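Spherulin-4 (Aspergillus clavatus, PDB 5C5G) is a fungal glycoside hydrolase with a (beta/alpha) barrel, which probably cleaves galactosaminogalactan, a polymer whose biosynthesis requires the related enzyme of Aspergillus fumigatus. Local coordinates at residues K9-L14 / G112-E117; E27-K32 / E247-M252; A97-Q102 / A106-R111; V169-E172 / T177-E180. All blocks are in the same frame, centred on the assembly; numbering follows the deposited sequence.

Contact 1. Residues K9-L14 / G112-E117. With EDO (1,2-ethanediol), chain C.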
# COMPACT_ATOMS: atom_id res chain seq x y z
N LYS A 9 3.32 -4.91 8.62
CA LYS A 9 3.41 -3.50 8.29
C LYS A 9 2.02 -2.90 8.20
O LYS A 9 1.09 -3.56 7.75
CB LYS A 9 4.10 -3.33 6.95
CG LYS A 9 5.50 -3.94 6.91
CD LYS A 9 6.09 -3.91 5.51
CE LYS A 9 7.47 -4.57 5.45
NZ LYS A 9 7.46 -5.97 5.97
N VAL A 10 1.92 -1.64 8.59
CA VAL A 10 0.70 -0.88 8.35
C VAL A 10 0.74 -0.37 6.91
O VAL A 10 1.64 0.39 6.54
CB VAL A 10 0.55 0.28 9.35
CG1 VAL A 10 -0.63 1.15 8.99
CG2 VAL A 10 0.41 -0.26 10.77
N PHE A 11 -0.22 -0.81 6.11
CA PHE A 11 -0.34 -0.37 4.72
C PHE A 11 -1.31 0.81 4.70
O PHE A 11 -2.40 0.72 5.27
CB PHE A 11 -0.88 -1.51 3.89
CG PHE A 11 -1.00 -1.19 2.45
CD1 PHE A 11 0.12 -1.14 1.64
CD2 PHE A 11 -2.22 -0.91 1.90
CE1 PHE A 11 -0.01 -0.83 0.30
CE2 PHE A 11 -2.34 -0.60 0.57
CZ PHE A 11 -1.24 -0.56 -0.22
N VAL A 12 -0.91 1.90 4.06
CA VAL A 12 -1.70 3.13 4.09
C VAL A 12 -1.93 3.63 2.67
O VAL A 12 -1.01 4.20 2.06
CB VAL A 12 -1.01 4.24 4.90
CG1 VAL A 12 -1.97 5.40 5.13
CG2 VAL A 12 -0.50 3.70 6.25
N PRO A 13 -3.13 3.42 2.13
CA PRO A 13 -3.45 4.04 0.84
C PRO A 13 -3.84 5.47 1.13
O PRO A 13 -4.98 5.78 1.45
CB PRO A 13 -4.61 3.20 0.32
CG PRO A 13 -5.19 2.54 1.52
CD PRO A 13 -4.22 2.57 2.64
N LEU A 14 -2.86 6.36 1.07
CA LEU A 14 -3.02 7.72 1.58
C LEU A 14 -3.53 8.62 0.48
O LEU A 14 -2.80 9.47 -0.05
CB LEU A 14 -1.69 8.22 2.16
CG LEU A 14 -1.75 9.57 2.87
CD1 LEU A 14 -2.63 9.48 4.10
CD2 LEU A 14 -0.37 10.03 3.27
N GLY A 112 9.68 3.35 -4.03
CA GLY A 112 9.12 2.28 -4.82
C GLY A 112 7.82 2.72 -5.44
O GLY A 112 7.44 3.89 -5.38
N ILE A 113 7.15 1.75 -6.05
CA ILE A 113 5.96 1.98 -6.84
C ILE A 113 4.88 0.98 -6.44
O ILE A 113 5.14 -0.21 -6.24
CB ILE A 113 6.25 1.84 -8.35
CG1 ILE A 113 7.30 2.88 -8.80
CG2 ILE A 113 4.99 1.95 -9.18
CD1 ILE A 113 6.88 4.33 -8.71
N PHE A 114 3.66 1.52 -6.36
CA PHE A 114 2.43 0.76 -6.14
C PHE A 114 1.68 0.72 -7.47
O PHE A 114 1.21 1.76 -7.93
CB PHE A 114 1.60 1.47 -5.08
CG PHE A 114 0.23 0.89 -4.85
CD1 PHE A 114 0.04 -0.17 -3.99
CD2 PHE A 114 -0.89 1.44 -5.47
CE1 PHE A 114 -1.23 -0.68 -3.75
CE2 PHE A 114 -2.16 0.94 -5.22
CZ PHE A 114 -2.33 -0.11 -4.37
N PHE A 115 1.61 -0.45 -8.09
CA PHE A 115 0.94 -0.64 -9.38
C PHE A 115 -0.50 -1.06 -9.13
O PHE A 115 -0.76 -2.17 -8.66
CB PHE A 115 1.65 -1.70 -10.20
CG PHE A 115 3.01 -1.28 -10.69
CD1 PHE A 115 3.12 -0.33 -11.70
CD2 PHE A 115 4.16 -1.84 -10.17
CE1 PHE A 115 4.36 0.06 -12.18
CE2 PHE A 115 5.41 -1.45 -10.65
CZ PHE A 115 5.51 -0.50 -11.66
N ASP A 116 -1.43 -0.18 -9.45
CA ASP A 116 -2.85 -0.47 -9.27
C ASP A 116 -3.40 -1.23 -10.46
O ASP A 116 -2.91 -1.13 -11.59
CB ASP A 116 -3.64 0.81 -9.02
CG ASP A 116 -4.93 0.57 -8.28
OD1 ASP A 116 -5.13 -0.51 -7.68
OD2 ASP A 116 -5.78 1.47 -8.30
N GLU A 117 -4.42 -2.02 -10.17
CA GLU A 117 -5.19 -2.74 -11.17
C GLU A 117 -4.36 -3.74 -11.94
O GLU A 117 -4.46 -3.85 -13.15
CB GLU A 117 -5.83 -1.78 -12.18
CG GLU A 117 -6.59 -0.63 -11.57
CD GLU A 117 -6.80 0.54 -12.54
OE1 GLU A 117 -5.88 0.87 -13.34
OE2 GLU A 117 -7.90 1.12 -12.50
C1 EDO C . -5.47 6.16 4.48
O1 EDO C . -6.38 7.05 3.85
C2 EDO C . -5.47 6.50 5.96
O2 EDO C . -6.71 6.12 6.55
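The core of the (beta/alpha)8 barrel is where Phe11 of strand 9-13 and Phe114 of strand 112-116 meet, two strands that are not neighbours in the sheet: 38-42 and 71-78 come between them in its order. The contact is therefore made by inward side chains across the barrel and not by backbone pairing. Both side chains set out toward the other strand, and in both residues CG is anti to the backbone N (chi1 -178° in Phe11, 174° in Phe114), which carries each ring away from its own strand into the interior. The closest approach is 3.5 Å, from Phe11 CZ to Phe114 CE1, with Phe114 CD1 4.0 Å from the same Phe11 CZ. Seen from the Phe11 ring, Phe114 CE1 lies at the edge, near the ring plane. The planes are inclined at 40° and the centroids of the Phe11 and Phe114 rings lie 5.8 Å apart, so the pair is oblique. Val41 of strand 38-42 touches both rings, and Tyr15, a residue that binds N-acetyl-D-galactosamine, packs on Phe114. Asp116 belongs to the same sugar site; its OD2 is hydrogen-bonded to Tyr76 OH, another sugar-binding residue. An ethanediol, probably from the crystallisation liquor, packs its C1 3.6 Å from Val12 CG1. An apolar floor beneath a polar site at the C-terminal strand ends is typical of the TIM-barrel fold.

Contact 2. Residues E27-K32 / E247-M252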
# COMPACT_ATOMS: atom_id res chain seq x y z
N GLU A 27 0.90 11.14 10.60
CA GLU A 27 2.17 11.49 11.20
C GLU A 27 2.15 11.18 12.69
O GLU A 27 3.16 10.75 13.25
CB GLU A 27 2.53 12.95 10.96
CG GLU A 27 3.99 13.22 11.29
CD GLU A 27 4.40 14.64 11.05
OE1 GLU A 27 3.60 15.42 10.48
OE2 GLU A 27 5.54 14.97 11.43
N ASP A 28 1.00 11.40 13.33
CA ASP A 28 0.91 11.17 14.76
C ASP A 28 1.17 9.70 15.11
O ASP A 28 1.90 9.43 16.06
CB ASP A 28 -0.45 11.61 15.29
CG ASP A 28 -0.60 13.13 15.36
OD1 ASP A 28 0.41 13.86 15.25
OD2 ASP A 28 -1.74 13.61 15.54
N VAL A 29 0.62 8.76 14.36
CA VAL A 29 0.86 7.36 14.69
C VAL A 29 2.26 6.90 14.25
O VAL A 29 2.85 6.05 14.92
CB VAL A 29 -0.23 6.41 14.12
CG1 VAL A 29 -1.59 6.77 14.69
CG2 VAL A 29 -0.26 6.42 12.59
N ILE A 30 2.80 7.48 13.19
CA ILE A 30 4.16 7.16 12.79
C ILE A 30 5.13 7.55 13.91
O ILE A 30 6.05 6.79 14.24
CB ILE A 30 4.56 7.88 11.49
CG1 ILE A 30 3.79 7.30 10.31
CG2 ILE A 30 6.07 7.80 11.24
CD1 ILE A 30 3.83 8.19 9.07
N SER A 31 4.92 8.73 14.47
CA SER A 31 5.76 9.25 15.54
C SER A 31 5.57 8.47 16.84
O SER A 31 6.52 8.22 17.58
CB SER A 31 5.45 10.73 15.76
OG SER A 31 6.25 11.25 16.80
N LYS A 32 4.33 8.09 17.13
CA LYS A 32 4.02 7.37 18.36
C LYS A 32 4.58 5.95 18.34
O LYS A 32 4.89 5.39 19.39
CB LYS A 32 2.50 7.32 18.57
CG LYS A 32 2.06 6.57 19.81
CD LYS A 32 0.56 6.53 19.94
CE LYS A 32 0.15 5.68 21.13
NZ LYS A 32 -1.32 5.42 21.16
N GLU A 247 -6.46 3.08 17.30
CA GLU A 247 -6.59 1.78 17.94
C GLU A 247 -6.05 0.67 17.03
O GLU A 247 -5.36 -0.23 17.50
CB GLU A 247 -8.05 1.49 18.31
CG GLU A 247 -8.57 2.31 19.47
CD GLU A 247 -9.11 3.69 19.09
OE1 GLU A 247 -8.96 4.15 17.94
OE2 GLU A 247 -9.68 4.34 19.99
N PHE A 248 -6.37 0.74 15.75
CA PHE A 248 -5.83 -0.20 14.79
C PHE A 248 -4.30 -0.19 14.80
O PHE A 248 -3.68 -1.24 14.90
CB PHE A 248 -6.38 0.12 13.38
CG PHE A 248 -5.62 -0.52 12.26
CD1 PHE A 248 -5.49 -1.90 12.17
CD2 PHE A 248 -5.01 0.25 11.31
CE1 PHE A 248 -4.76 -2.46 11.13
CE2 PHE A 248 -4.30 -0.32 10.27
CZ PHE A 248 -4.17 -1.68 10.19
N VAL A 249 -3.69 0.98 14.72
CA VAL A 249 -2.24 1.03 14.69
C VAL A 249 -1.66 0.55 16.02
O VAL A 249 -0.64 -0.14 16.04
CB VAL A 249 -1.72 2.40 14.27
CG1 VAL A 249 -0.19 2.38 14.22
CG2 VAL A 249 -2.27 2.77 12.91
N ASP A 250 -2.30 0.87 17.14
CA ASP A 250 -1.85 0.37 18.44
C ASP A 250 -1.82 -1.16 18.44
O ASP A 250 -0.92 -1.78 19.01
CB ASP A 250 -2.77 0.84 19.59
CG ASP A 250 -2.54 2.30 19.98
OD1 ASP A 250 -1.56 2.92 19.54
OD2 ASP A 250 -3.36 2.82 20.78
N LEU A 251 -2.82 -1.78 17.84
CA LEU A 251 -2.88 -3.23 17.79
C LEU A 251 -1.81 -3.79 16.86
O LEU A 251 -1.26 -4.86 17.11
CB LEU A 251 -4.26 -3.70 17.32
CG LEU A 251 -5.35 -3.48 18.36
CD1 LEU A 251 -6.71 -3.59 17.68
CD2 LEU A 251 -5.22 -4.49 19.50
N MSE A 252 -1.51 -3.06 15.80
CA MSE A 252 -0.42 -3.46 14.92
C MSE A 252 0.93 -3.37 15.63
O MSE A 252 1.84 -4.13 15.32
CB MSE A 252 -0.45 -2.63 13.63
CG MSE A 252 -1.72 -2.89 12.82
SE MSE A 252 -1.66 -4.57 11.84
CE MSE A 252 -0.48 -3.97 10.44
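Two helices on the outer layer of the (beta/alpha)8 barrel, 24-32 near the start of the chain and 245-252 at its end, meet here and help close the ring of helices. Their nearest CA atoms, those of Val29 and Val249, are 7.0 Å apart, close enough for the two valines to touch directly. Both side chains set out toward the opposite helix. Val29 CB meets Val249 CG1 at 4.0 Å, and the CG2 methyls of Val29 and Val249 come within 4.2 Å of each other, so branch meets branch along an oblique crossing. Phe38 of strand 38-42 touches both valines from the barrel side. Toward the outside, the contact changes from apolar to charged. Lys32 reaches over with its chain fully extended: CG is anti to the backbone N (chi1 179°) and every later torsion is also near 180°, which sends the ammonium the whole length of the side chain toward Asp250. Lys32 NZ forms a salt bridge with Asp250 OD1 at 3.0 Å, and OD1 receives it on its syn lone pair, the side of OD2. A second, weak hydrogen bond runs from Lys32 NZ to Asp250 OD2 at 3.3 Å, so the ammonium straddles the carboxylate, unevenly. Asp250 OD1 also has a weak hydrogen bond with His33 NE2, just beyond the first helix. The chemistry is thus graded: apolar packing depends on the buried valines, while the exposed lysine adds an electrostatic link that solvent probably screens in part.

Contact 3. Residues A97-Q102 / A106-R111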
# COMPACT_ATOMS: atom_id res chain seq x y z
N ALA A 97 10.45 8.91 -9.94
CA ALA A 97 11.86 8.71 -9.68
C ALA A 97 12.66 10.00 -9.77
O ALA A 97 13.64 10.17 -9.06
CB ALA A 97 12.43 7.70 -10.64
N ALA A 98 12.24 10.90 -10.67
CA ALA A 98 12.97 12.14 -10.89
C ALA A 98 12.59 13.22 -9.91
O ALA A 98 13.22 14.27 -9.90
CB ALA A 98 12.76 12.63 -12.32
N TRP A 99 11.59 12.99 -9.06
CA TRP A 99 11.17 14.00 -8.09
C TRP A 99 12.32 14.65 -7.29
O TRP A 99 12.36 15.87 -7.19
CB TRP A 99 10.13 13.42 -7.13
CG TRP A 99 8.71 13.45 -7.63
CD1 TRP A 99 8.26 13.90 -8.82
CD2 TRP A 99 7.56 13.02 -6.89
NE1 TRP A 99 6.88 13.79 -8.89
CE2 TRP A 99 6.43 13.25 -7.71
CE3 TRP A 99 7.37 12.47 -5.62
CZ2 TRP A 99 5.13 12.97 -7.28
CZ3 TRP A 99 6.08 12.19 -5.20
CH2 TRP A 99 4.98 12.44 -6.03
N PRO A 100 13.23 13.86 -6.70
CA PRO A 100 14.25 14.51 -5.85
C PRO A 100 15.22 15.35 -6.66
O PRO A 100 15.66 16.40 -6.17
CB PRO A 100 14.95 13.33 -5.17
CG PRO A 100 14.58 12.14 -5.97
CD PRO A 100 13.23 12.41 -6.53
N THR A 101 15.52 14.95 -7.89
CA THR A 101 16.43 15.74 -8.72
C THR A 101 15.71 16.95 -9.32
O THR A 101 16.27 18.04 -9.38
CB THR A 101 17.09 14.89 -9.81
OG1 THR A 101 16.09 14.20 -10.55
CG2 THR A 101 18.02 13.89 -9.19
N GLN A 102 14.47 16.77 -9.74
CA GLN A 102 13.70 17.88 -10.32
C GLN A 102 13.44 18.97 -9.30
O GLN A 102 13.35 20.14 -9.66
CB GLN A 102 12.36 17.36 -10.87
CG GLN A 102 12.53 16.53 -12.13
CD GLN A 102 12.62 17.37 -13.38
OE1 GLN A 102 12.49 18.60 -13.34
NE2 GLN A 102 12.84 16.72 -14.50
N ALA A 106 16.09 16.14 -1.62
CA ALA A 106 16.32 14.71 -1.51
C ALA A 106 15.18 13.96 -0.83
O ALA A 106 15.01 12.77 -1.05
CB ALA A 106 17.63 14.45 -0.77
N ASN A 107 14.39 14.67 -0.02
CA ASN A 107 13.26 14.06 0.68
C ASN A 107 11.94 14.14 -0.06
O ASN A 107 10.93 13.58 0.39
CB ASN A 107 13.10 14.66 2.09
CG ASN A 107 13.87 13.89 3.15
OD1 ASN A 107 14.62 12.96 2.84
ND2 ASN A 107 13.68 14.27 4.41
N LEU A 108 11.93 14.81 -1.21
CA LEU A 108 10.77 14.75 -2.08
C LEU A 108 11.00 13.56 -2.99
O LEU A 108 11.52 13.70 -4.09
CB LEU A 108 10.57 16.04 -2.88
CG LEU A 108 9.29 15.97 -3.73
CD1 LEU A 108 8.04 15.97 -2.86
CD2 LEU A 108 9.20 17.07 -4.75
N ALA A 109 10.61 12.39 -2.51
CA ALA A 109 10.98 11.15 -3.16
C ALA A 109 10.12 10.02 -2.64
O ALA A 109 9.61 10.08 -1.51
CB ALA A 109 12.44 10.82 -2.89
N VAL A 110 10.05 8.96 -3.43
CA VAL A 110 9.44 7.70 -3.01
C VAL A 110 10.49 6.60 -3.10
O VAL A 110 11.54 6.78 -3.73
CB VAL A 110 8.17 7.38 -3.82
CG1 VAL A 110 7.10 8.47 -3.61
CG2 VAL A 110 8.48 7.22 -5.28
N ARG A 111 10.19 5.48 -2.45
CA ARG A 111 11.10 4.35 -2.35
C ARG A 111 10.60 3.12 -3.11
O ARG A 111 11.08 2.01 -2.88
CB ARG A 111 11.34 4.02 -0.87
CG ARG A 111 12.05 5.16 -0.14
CD ARG A 111 12.02 5.03 1.37
NE ARG A 111 13.05 4.14 1.85
CZ ARG A 111 13.91 4.41 2.83
NH1 ARG A 111 14.81 3.50 3.17
NH2 ARG A 111 13.88 5.57 3.49
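The indole of Trp99 and the pyrrolidine ring of Pro100, on helix 86-103, meet successive parts of the returning segment 106-111, the loop that leads from this helix into strand 112-116 in an alpha-to-beta connection of the (beta/alpha)8 barrel. Trp99 starts out toward the loop, and chi1 of -84° with chi2 of 1° sets the indole beside Leu108, Ala109 and Val110. Ala109 N lies at the indole edge, near its plane, whereas Leu108 CG and Val110 CG1 approach obliquely. The indole is met at its six-membered end by Val110, with Trp99 CZ3 and Val110 CG1 4.2 Å apart; at its root, Trp99 CB is 4.3 Å from Leu108 CG. On the barrel side, Ile42 of strand 38-42 touches both Trp99 and Val110, and Ile62 of helix 56-66 touches Trp99 and Leu108, which places the indole between the barrel wall and a neighbouring helix. Pro100 meets Ala106, Leu108 O and Ala109: its ring atoms CG and CD both lie 4.0 Å from Ala109 CB, and its CB is 4.1 Å from Ala106 CA. Leu108, the centre of an inverse gamma turn, directs its carbonyl at the helix, where a kink is evident because the N atoms of Pro100 and Thr101 make no bond to the preceding turn. Just after the kink the helical bonding resumes, with Gln102 N bonded to Ala98 O, which also accepts from Thr101 OG1. Leu108 O sits 3.1 Å from Pro100 N, which has no hydrogen to give, and packs at 3.2 Å against Pro100 CD.

Contact 4. Residues V169-E172 / T177-E180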
# COMPACT_ATOMS: atom_id res chain seq x y z
N VAL A 169 -1.59 -6.96 -2.99
CA VAL A 169 -2.88 -6.80 -2.32
C VAL A 169 -3.85 -7.81 -2.88
O VAL A 169 -4.42 -7.64 -3.95
CB VAL A 169 -3.43 -5.37 -2.51
CG1 VAL A 169 -4.68 -5.20 -1.67
CG2 VAL A 169 -2.38 -4.31 -2.12
N VAL A 170 -4.05 -8.90 -2.14
CA VAL A 170 -4.88 -10.01 -2.59
C VAL A 170 -6.29 -9.96 -2.05
O VAL A 170 -7.11 -10.78 -2.46
CB VAL A 170 -4.25 -11.38 -2.26
CG1 VAL A 170 -2.92 -11.56 -3.00
CG2 VAL A 170 -4.09 -11.60 -0.76
N PHE A 171 -6.58 -9.01 -1.17
CA PHE A 171 -7.92 -8.79 -0.66
C PHE A 171 -8.09 -7.29 -0.53
O PHE A 171 -7.26 -6.64 0.12
CB PHE A 171 -8.15 -9.49 0.69
CG PHE A 171 -9.56 -9.34 1.16
CD1 PHE A 171 -9.94 -8.23 1.88
CD2 PHE A 171 -10.52 -10.27 0.80
CE1 PHE A 171 -11.26 -8.06 2.25
CE2 PHE A 171 -11.83 -10.12 1.19
CZ PHE A 171 -12.20 -9.02 1.90
N GLU A 172 -9.12 -6.74 -1.15
CA GLU A 172 -9.43 -5.32 -1.07
C GLU A 172 -10.95 -5.20 -1.15
O GLU A 172 -11.51 -5.11 -2.25
CB GLU A 172 -8.75 -4.51 -2.19
CG GLU A 172 -8.96 -3.00 -2.00
CD GLU A 172 -8.88 -2.17 -3.25
OE1 GLU A 172 -8.38 -2.64 -4.29
OE2 GLU A 172 -9.35 -1.01 -3.19
N THR A 177 -17.59 -8.81 3.00
CA THR A 177 -17.04 -9.73 2.02
C THR A 177 -15.95 -10.62 2.63
O THR A 177 -15.90 -11.82 2.34
CB THR A 177 -16.50 -8.94 0.84
OG1 THR A 177 -17.61 -8.34 0.18
CG2 THR A 177 -15.76 -9.84 -0.14
N PHE A 178 -15.11 -10.04 3.47
CA PHE A 178 -14.08 -10.80 4.17
C PHE A 178 -14.72 -11.97 4.92
O PHE A 178 -14.27 -13.11 4.83
CB PHE A 178 -13.32 -9.85 5.10
CG PHE A 178 -12.18 -10.47 5.85
CD1 PHE A 178 -11.00 -10.80 5.23
CD2 PHE A 178 -12.29 -10.68 7.21
CE1 PHE A 178 -9.95 -11.35 5.95
CE2 PHE A 178 -11.24 -11.25 7.93
CZ PHE A 178 -10.07 -11.56 7.29
N GLN A 179 -15.80 -11.68 5.64
CA GLN A 179 -16.49 -12.71 6.41
C GLN A 179 -17.18 -13.74 5.53
O GLN A 179 -17.19 -14.93 5.84
CB GLN A 179 -17.48 -12.08 7.37
CG GLN A 179 -16.80 -11.34 8.51
CD GLN A 179 -15.87 -12.24 9.31
OE1 GLN A 179 -16.07 -13.45 9.39
NE2 GLN A 179 -14.83 -11.65 9.89
N GLU A 180 -17.76 -13.29 4.42
CA GLU A 180 -18.42 -14.22 3.52
C GLU A 180 -17.43 -15.27 3.02
O GLU A 180 -17.81 -16.41 2.78
CB GLU A 180 -19.01 -13.47 2.33
CG GLU A 180 -19.55 -14.37 1.22
CD GLU A 180 -20.37 -13.60 0.20
OE1 GLU A 180 -20.40 -12.36 0.28
OE2 GLU A 180 -20.97 -14.25 -0.69
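Over one face of the Phe171 ring stands Phe178 CD1, 3.9 Å above the plane and offset toward the ring's rim, while the carbonyl carbon of Thr177 lies at the Phe171 edge. In the other direction, Phe171 CZ lies in the plane of the Phe178 ring, at its edge. The planes are inclined at 76° and the ring centroids of Phe171 and Phe178 are 5.4 Å apart, which defines a T-shaped (edge-to-face) pair with Phe178 giving the edge. The outer end of Phe171 also reaches the root of Phe178: Phe171 CZ is 3.4 Å from Phe178 CA and 3.5 Å from Phe178 CB. Such a reach follows from chi1 of -176°, which holds CG of Phe171 anti to the backbone N and extends the ring from the strand to the helix. These elements, strand 167-172 and helix 175-180, open a beta-alpha-beta unit of the TIM barrel that returns through strand 198-203. Ile202 of that last strand touches Phe171, and Leu217 and Val221 of helix 212-224 touch Phe178. Glu172, which follows Phe171 and takes part in binding N-acetyl-D-galactosamine, directs its carboxylate elsewhere, where OE1 is hydrogen-bonded to Asn152 ND2 and OE2 to Tyr238 OH. Beside the aromatic pair, Thr177 CG2 meets Phe171 CE2 at 4.2 Å.

In the fold
Contact 1 is the innermost, its centre about 2 Å from that of the chain; contacts 2, 3 and 4 have centres about 15 to 19 Å out: helix on helix, helix on loop, and strand on helix. The two buried contacts, 1 and 4, rest on aromatic pairs of different geometry and reach the same sheet, where Phe114 CE1 packs on Val169 CG2 at 4.1 Å. Each also holds an acidic residue of the N-acetyl-D-galactosamine site, Asp116 or Glu172. Contact 2 brings in a salt bridge at the partly buried surface, and its Met252 and Phe248 pack on Val10 of strand 9-13. Contact 3, also partly buried, is apolar and adjoins contact 1 in sequence; contact 4 lies across the chain's centre from it.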